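Local coordinates for enone reductase CLA-ER (Lactobacillus plantarum, PDB 4QLY) that catalyses, as an FMN-dependent enone reductase of the nitroreductase family, a key step in the saturation of unsaturated fatty acids by gut bacteria, at the interface of chains A and B. Numbering follows the deposited sequence. Chains: chain A/B, Enone reductase CLA-ER.

Contact 1: the interface of chains A and B. Residues chain A 36, 60-65, 68, 72, 181; chain B 215-219.
Strand 58-63 of chain A takes the C-terminal strand 215-217 of chain B alongside it in parallel register, and the last residues of B run on between helices 36-46 and 66-73 of A. This is the exchanged C-terminal tail of a two-fold nitroreductase-family dimer, adding a strand to the partner's sheet. The backbone hydrogen bonds are nearly straight: B:Asp216 N gives to A:Phe60 O at 2.7 Å, A:Val62 N to B:Asp216 O, and B:Leu218 N to A:Val62 O at 178° at the hydrogen, each nearly along the C=O axis.

B:Phe217 turns toward helix 36-46, CG anti to its carbonyl carbon. Its CD2-CE2 side meets the outstretched arm of A:Arg36 tip to tip: CD of the arginine sits over the ring face, 3.9 Å from its centroid, and the guanidinium plane is tilted 36° from the ring. A:Val62 lies beside the ring and points the same way, its CG1 3.5 Å from B:Phe217 CE2. A:Asp64 grips the guanidinium side-on in a salt bridge, OD2 taking NE and OD1 taking NH2, both on syn lone pairs, which fixes its rotation. B:Leu218, CG anti to its N, reaches the other way; CD1 touches A:Leu181 O and CD2 lies 4.0 Å from A:Val63 CG2.

At the chain end, B:Ala219 packs its methyl on A:Ala68 CB. Water 1 joins B:Ala219 N to A:Val62 O, A:Asp64 N and A:Asp64 OD1. O of B:Ala219, the last residue and so presumably one oxygen of the C-terminal carboxylate, accepts in the plane of that group from A:Arg36 NH2 at 2.7 Å, 21° out of the guanidinium plane.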
loop_
_atom_site.group_PDB
_atom_site.type_symbol
_atom_site.label_atom_id
_atom_site.label_comp_id
_atom_site.label_asym_id
_atom_site.label_seq_id
_atom_site.Cartn_x
_atom_site.Cartn_y
_atom_site.Cartn_z
ATOM N N ARG A 36 -4.904 -16.497 -18.469
ATOM C CA ARG A 36 -5.062 -15.048 -18.468
ATOM C C ARG A 36 -6.412 -14.636 -17.874
ATOM O O ARG A 36 -6.546 -13.547 -17.309
ATOM C CB ARG A 36 -4.863 -14.498 -19.879
ATOM C CG ARG A 36 -3.425 -14.708 -20.352
ATOM C CD ARG A 36 -3.046 -13.859 -21.543
ATOM N NE ARG A 36 -1.591 -13.785 -21.692
ATOM C CZ ARG A 36 -0.981 -13.401 -22.805
ATOM N NH1 ARG A 36 -1.710 -13.074 -23.864
ATOM N NH2 ARG A 36 0.347 -13.349 -22.867
ATOM N N PHE A 60 -1.511 -2.036 -14.628
ATOM C CA PHE A 60 -0.862 -3.339 -14.583
ATOM C C PHE A 60 -0.288 -3.753 -15.934
ATOM O O PHE A 60 -0.980 -3.713 -16.956
ATOM C CB PHE A 60 -1.864 -4.384 -14.106
ATOM C CG PHE A 60 -2.680 -3.923 -12.939
ATOM C CD1 PHE A 60 -2.166 -4.016 -11.646
ATOM C CD2 PHE A 60 -3.942 -3.368 -13.126
ATOM C CE1 PHE A 60 -2.911 -3.575 -10.551
ATOM C CE2 PHE A 60 -4.689 -2.917 -12.041
ATOM C CZ PHE A 60 -4.172 -3.028 -10.752
ATOM N N VAL A 61 0.971 -4.157 -15.943
ATOM C CA VAL A 61 1.549 -4.782 -17.133
ATOM C C VAL A 61 1.891 -6.218 -16.779
ATOM O O VAL A 61 2.673 -6.486 -15.840
ATOM C CB VAL A 61 2.808 -4.035 -17.654
ATOM C CG1 VAL A 61 3.383 -4.747 -18.869
ATOM C CG2 VAL A 61 2.454 -2.594 -18.010
ATOM N N VAL A 62 1.268 -7.141 -17.499
ATOM C CA VAL A 62 1.389 -8.544 -17.180
ATOM C C VAL A 62 2.466 -9.158 -18.046
ATOM O O VAL A 62 2.472 -9.003 -19.269
ATOM C CB VAL A 62 0.064 -9.293 -17.367
ATOM C CG1 VAL A 62 0.223 -10.751 -17.012
ATOM C CG2 VAL A 62 -1.011 -8.669 -16.505
ATOM N N VAL A 63 3.386 -9.838 -17.382
ATOM C CA VAL A 63 4.506 -10.508 -18.026
ATOM C C VAL A 63 4.338 -11.997 -17.767
ATOM O O VAL A 63 4.589 -12.462 -16.651
ATOM C CB VAL A 63 5.853 -10.014 -17.456
ATOM C CG1 VAL A 63 7.042 -10.770 -18.084
ATOM C CG2 VAL A 63 5.986 -8.490 -17.630
ATOM N N ASP A 64 3.890 -12.751 -18.769
ATOM C CA ASP A 64 3.601 -14.167 -18.530
ATOM C C ASP A 64 4.058 -15.104 -19.660
ATOM O O ASP A 64 3.517 -16.199 -19.853
ATOM C CB ASP A 64 2.110 -14.346 -18.273
ATOM C CG ASP A 64 1.259 -14.007 -19.497
ATOM O OD1 ASP A 64 1.761 -13.306 -20.407
ATOM O OD2 ASP A 64 0.094 -14.446 -19.537
ATOM N N THR A 65 5.059 -14.674 -20.409
ATOM C CA THR A 65 5.637 -15.529 -21.438
ATOM C C THR A 65 7.140 -15.390 -21.382
ATOM O O THR A 65 7.639 -14.362 -20.925
ATOM C CB THR A 65 5.170 -15.148 -22.865
ATOM O OG1 THR A 65 5.764 -13.896 -23.222
ATOM C CG2 THR A 65 3.645 -15.066 -22.966
ATOM N N ALA A 68 8.155 -12.148 -23.020
ATOM C CA ALA A 68 7.874 -10.980 -22.180
ATOM C C ALA A 68 8.913 -10.887 -21.061
ATOM O O ALA A 68 9.440 -9.810 -20.760
ATOM C CB ALA A 68 6.460 -11.064 -21.603
ATOM N N PHE A 72 11.397 -7.806 -20.195
ATOM C CA PHE A 72 11.139 -7.265 -18.867
ATOM C C PHE A 72 12.419 -7.279 -18.022
ATOM O O PHE A 72 12.708 -6.323 -17.303
ATOM C CB PHE A 72 10.004 -8.083 -18.214
ATOM C CG PHE A 72 9.683 -7.705 -16.786
ATOM C CD1 PHE A 72 9.223 -6.429 -16.470
ATOM C CD2 PHE A 72 9.778 -8.653 -15.768
ATOM C CE1 PHE A 72 8.886 -6.086 -15.144
ATOM C CE2 PHE A 72 9.453 -8.321 -14.446
ATOM C CZ PHE A 72 9.011 -7.032 -14.137
ATOM N N LEU A 181 8.470 -1.407 -20.617
ATOM C CA LEU A 181 7.119 -1.970 -20.629
ATOM C C LEU A 181 6.253 -1.422 -21.755
ATOM O O LEU A 181 5.089 -1.803 -21.871
ATOM C CB LEU A 181 6.412 -1.710 -19.301
ATOM C CG LEU A 181 7.118 -2.271 -18.069
ATOM C CD1 LEU A 181 6.391 -1.781 -16.833
ATOM C CD2 LEU A 181 7.167 -3.776 -18.117
ATOM N N THR B 215 -5.022 -2.751 -17.803
ATOM C CA THR B 215 -4.128 -3.912 -17.872
ATOM C C THR B 215 -3.535 -4.117 -19.266
ATOM O O THR B 215 -4.267 -4.110 -20.272
ATOM C CB THR B 215 -4.880 -5.213 -17.461
ATOM O OG1 THR B 215 -5.468 -5.059 -16.159
ATOM C CG2 THR B 215 -3.943 -6.413 -17.463
ATOM N N ASP B 216 -2.219 -4.299 -19.326
ATOM C CA ASP B 216 -1.527 -4.602 -20.578
ATOM C C ASP B 216 -0.879 -5.969 -20.505
ATOM O O ASP B 216 -0.307 -6.311 -19.479
ATOM C CB ASP B 216 -0.433 -3.572 -20.877
ATOM C CG ASP B 216 -0.952 -2.174 -20.924
ATOM O OD1 ASP B 216 -2.124 -1.998 -21.292
ATOM O OD2 ASP B 216 -0.181 -1.252 -20.608
ATOM N N PHE B 217 -0.929 -6.740 -21.586
ATOM C CA PHE B 217 -0.100 -7.941 -21.653
ATOM C C PHE B 217 1.118 -7.685 -22.529
ATOM O O PHE B 217 0.987 -7.350 -23.707
ATOM C CB PHE B 217 -0.897 -9.138 -22.167
ATOM C CG PHE B 217 -1.844 -9.694 -21.153
ATOM C CD1 PHE B 217 -3.097 -9.133 -20.985
ATOM C CD2 PHE B 217 -1.465 -10.756 -20.339
ATOM C CE1 PHE B 217 -3.973 -9.636 -20.034
ATOM C CE2 PHE B 217 -2.333 -11.261 -19.380
ATOM C CZ PHE B 217 -3.590 -10.694 -19.228
ATOM N N LEU B 218 2.301 -7.868 -21.952
ATOM C CA LEU B 218 3.538 -7.487 -22.629
ATOM C C LEU B 218 3.819 -8.333 -23.873
ATOM O O LEU B 218 4.167 -7.785 -24.917
ATOM C CB LEU B 218 4.728 -7.557 -21.666
ATOM C CG LEU B 218 5.980 -6.800 -22.134
ATOM C CD1 LEU B 218 5.644 -5.355 -22.492
ATOM C CD2 LEU B 218 7.080 -6.836 -21.054
ATOM N N ALA B 219 3.664 -9.650 -23.789
ATOM C CA ALA B 219 3.896 -10.479 -24.984
ATOM C C ALA B 219 3.014 -11.736 -25.035
ATOM O O ALA B 219 1.996 -11.820 -24.343
ATOM C CB ALA B 219 5.382 -10.874 -25.083
HETATM O O HOH W 1 3.116 -11.193 -21.198
HETATM O O HOH W 2 2.550 -2.395 -21.749
#

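Contact 2: the interface of chains A and B. Residues chain A 55-56, 58, 102-103, 106; chain B 207-209, 214.
B:Tyr209 and A:Gln56 cross obliquely at the centre of this nitroreductase-family dimer contact, their ring and amide planes 32° apart. The tyrosine belongs to a loop of chain B, next to B:Arg208 of the FMN site, and pushes its ring between the loop carrying A:Gln56 and helix 99-113 of chain A. A:Gln56 has CG anti to its carbonyl carbon and an extended chain beyond, so its amide lies against the CD2 side of the ring, with A:Gln56 CD 3.6 Å from B:Tyr209 CD2. The amide oxygen OE1 takes the backbone N-H of B:Tyr209 on a lone pair, in the carbonyl plane, with A:Gln56 OE1 2.9 Å from B:Tyr209 N. B:Arg208, bent at chi2, brings CD to 3.5 Å from A:Gln56 CD, the guanidinium steeply turned against the amide. An alanine here in place of A:Gln56 would remove the amide that receives B:Tyr209 N and would probably loosen the hold on the B:Tyr209 loop.

At the far end of the ring, B:Tyr209 OH meets the edge of the A:Tyr103 ring in its plane, 3.3 Å from A:Tyr103 CD1, and shares water 3 with A:Leu55 O. A:Val106 CG2 comes to the edge of the B:Tyr209 ring from the same helix as A:Tyr103, 3.8 Å from B:Tyr209 CE1, while A:Val102 CG1 touches near the hydroxyl.

B:Gln214, extended from CG, crosses A:Trp58 with its amide 46° from the indole. NE2 donates to A:Gln56 O, which lies close to the plane of the B:Gln214 amide, in a bent bond of 119° at the hydrogen. Water 4 lies at the edge of the indole, in its plane, 2.9 Å from A:Trp58 NE1, and also bonds to A:Gln56 OE1 and B:Gln214 OE1.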
loop_
_atom_site.group_PDB
_atom_site.type_symbol
_atom_site.label_atom_id
_atom_site.label_comp_id
_atom_site.label_asym_id
_atom_site.label_seq_id
_atom_site.Cartn_x
_atom_site.Cartn_y
_atom_site.Cartn_z
ATOM N N LEU A 55 -9.604 7.547 -7.734
ATOM C CA LEU A 55 -8.953 7.678 -9.028
ATOM C C LEU A 55 -8.309 6.389 -9.529
ATOM O O LEU A 55 -7.989 6.288 -10.716
ATOM C CB LEU A 55 -7.907 8.782 -8.981
ATOM C CG LEU A 55 -8.430 10.183 -8.682
ATOM C CD1 LEU A 55 -7.264 11.145 -8.792
ATOM C CD2 LEU A 55 -9.566 10.579 -9.626
ATOM N N GLN A 56 -8.113 5.417 -8.639
ATOM C CA GLN A 56 -7.662 4.084 -9.048
ATOM C C GLN A 56 -6.443 4.154 -9.961
ATOM O O GLN A 56 -6.398 3.495 -11.004
ATOM C CB GLN A 56 -8.793 3.339 -9.759
ATOM C CG GLN A 56 -10.081 3.236 -8.929
ATOM C CD GLN A 56 -11.295 2.953 -9.801
ATOM O OE1 GLN A 56 -11.387 1.892 -10.425
ATOM N NE2 GLN A 56 -12.229 3.915 -9.861
ATOM N N TRP A 58 -3.737 3.014 -10.594
ATOM C CA TRP A 58 -2.829 1.900 -10.844
ATOM C C TRP A 58 -2.930 1.466 -12.302
ATOM O O TRP A 58 -3.965 1.669 -12.951
ATOM C CB TRP A 58 -3.145 0.720 -9.924
ATOM C CG TRP A 58 -4.637 0.507 -9.664
ATOM C CD1 TRP A 58 -5.584 0.025 -10.553
ATOM C CD2 TRP A 58 -5.336 0.757 -8.434
ATOM N NE1 TRP A 58 -6.816 -0.035 -9.942
ATOM C CE2 TRP A 58 -6.692 0.414 -8.646
ATOM C CE3 TRP A 58 -4.946 1.249 -7.176
ATOM C CZ2 TRP A 58 -7.651 0.536 -7.647
ATOM C CZ3 TRP A 58 -5.897 1.375 -6.190
ATOM C CH2 TRP A 58 -7.235 1.018 -6.423
ATOM N N VAL A 102 -8.197 10.852 -16.777
ATOM C CA VAL A 102 -8.989 9.676 -17.129
ATOM C C VAL A 102 -10.346 9.766 -16.442
ATOM O O VAL A 102 -11.397 9.563 -17.055
ATOM C CB VAL A 102 -8.291 8.364 -16.717
ATOM C CG1 VAL A 102 -9.165 7.158 -17.079
ATOM C CG2 VAL A 102 -6.920 8.267 -17.380
ATOM N N TYR A 103 -10.309 10.086 -15.155
ATOM C CA TYR A 103 -11.522 10.218 -14.355
ATOM C C TYR A 103 -12.423 11.291 -14.945
ATOM O O TYR A 103 -13.621 11.070 -15.148
ATOM C CB TYR A 103 -11.161 10.548 -12.903
ATOM C CG TYR A 103 -12.189 10.092 -11.893
ATOM C CD1 TYR A 103 -12.627 8.775 -11.864
ATOM C CD2 TYR A 103 -12.716 10.980 -10.963
ATOM C CE1 TYR A 103 -13.566 8.355 -10.940
ATOM C CE2 TYR A 103 -13.655 10.570 -10.026
ATOM C CZ TYR A 103 -14.077 9.262 -10.021
ATOM O OH TYR A 103 -15.008 8.858 -9.098
ATOM N N VAL A 106 -14.207 10.310 -18.247
ATOM C CA VAL A 106 -15.374 9.476 -17.996
ATOM C C VAL A 106 -16.632 10.321 -17.813
ATOM O O VAL A 106 -17.647 10.096 -18.491
ATOM C CB VAL A 106 -15.177 8.597 -16.758
ATOM C CG1 VAL A 106 -16.503 7.948 -16.343
ATOM C CG2 VAL A 106 -14.123 7.550 -17.029
ATOM N N THR B 207 -17.843 2.844 -7.572
ATOM C CA THR B 207 -17.607 1.855 -8.612
ATOM C C THR B 207 -16.115 1.741 -8.869
ATOM O O THR B 207 -15.339 2.565 -8.390
ATOM C CB THR B 207 -18.303 2.224 -9.932
ATOM O OG1 THR B 207 -17.862 3.521 -10.348
ATOM C CG2 THR B 207 -19.805 2.241 -9.765
ATOM N N ARG B 208 -15.729 0.730 -9.639
ATOM C CA ARG B 208 -14.373 0.614 -10.155
ATOM C C ARG B 208 -14.403 0.508 -11.663
ATOM O O ARG B 208 -15.391 0.025 -12.225
ATOM C CB ARG B 208 -13.668 -0.616 -9.589
ATOM C CG ARG B 208 -13.474 -0.603 -8.084
ATOM C CD ARG B 208 -12.507 0.472 -7.638
ATOM N NE ARG B 208 -12.256 0.392 -6.194
ATOM C CZ ARG B 208 -13.067 0.895 -5.258
ATOM N NH1 ARG B 208 -14.195 1.527 -5.591
ATOM N NH2 ARG B 208 -12.741 0.777 -3.980
ATOM N N TYR B 209 -13.331 0.952 -12.318
ATOM C CA TYR B 209 -13.146 0.661 -13.739
ATOM C C TYR B 209 -13.196 -0.831 -13.962
ATOM O O TYR B 209 -12.877 -1.633 -13.071
ATOM C CB TYR B 209 -11.803 1.184 -14.274
ATOM C CG TYR B 209 -11.657 2.685 -14.247
ATOM C CD1 TYR B 209 -12.394 3.487 -15.104
ATOM C CD2 TYR B 209 -10.776 3.302 -13.364
ATOM C CE1 TYR B 209 -12.254 4.856 -15.090
ATOM C CE2 TYR B 209 -10.638 4.672 -13.335
ATOM C CZ TYR B 209 -11.379 5.449 -14.194
ATOM O OH TYR B 209 -11.236 6.825 -14.169
ATOM N N GLN B 214 -7.127 -1.079 -17.541
ATOM C CA GLN B 214 -5.895 -0.694 -16.851
ATOM C C GLN B 214 -4.787 -1.732 -16.983
ATOM O O GLN B 214 -3.740 -1.613 -16.336
ATOM C CB GLN B 214 -6.194 -0.450 -15.369
ATOM C CG GLN B 214 -7.294 0.571 -15.132
ATOM C CD GLN B 214 -7.651 0.695 -13.665
ATOM O OE1 GLN B 214 -8.321 -0.170 -13.096
ATOM N NE2 GLN B 214 -7.201 1.776 -13.046
HETATM O O HOH W 3 -8.984 7.680 -12.895
HETATM O O HOH W 4 -9.579 -0.226 -10.874
#

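The centres of the C-alpha atoms of contact 1 and contact 2 are about 20 Å apart, and both set the same C-terminal stretch of chain B against chain A. Strand 58-63 of A enters contact 2 through its first residue and contact 1 through residues 60-63; on B, the 3-10 helix 211-214 of contact 2 leads directly into the strand 215-217 of contact 1. The tail thus crosses A from beside an FMN-binding residue to its own end. Two-fold symmetry repeats both contacts with the chains exchanged, so each subunit clasps the other, which may couple dimer assembly to the flavin site, through B:Arg208.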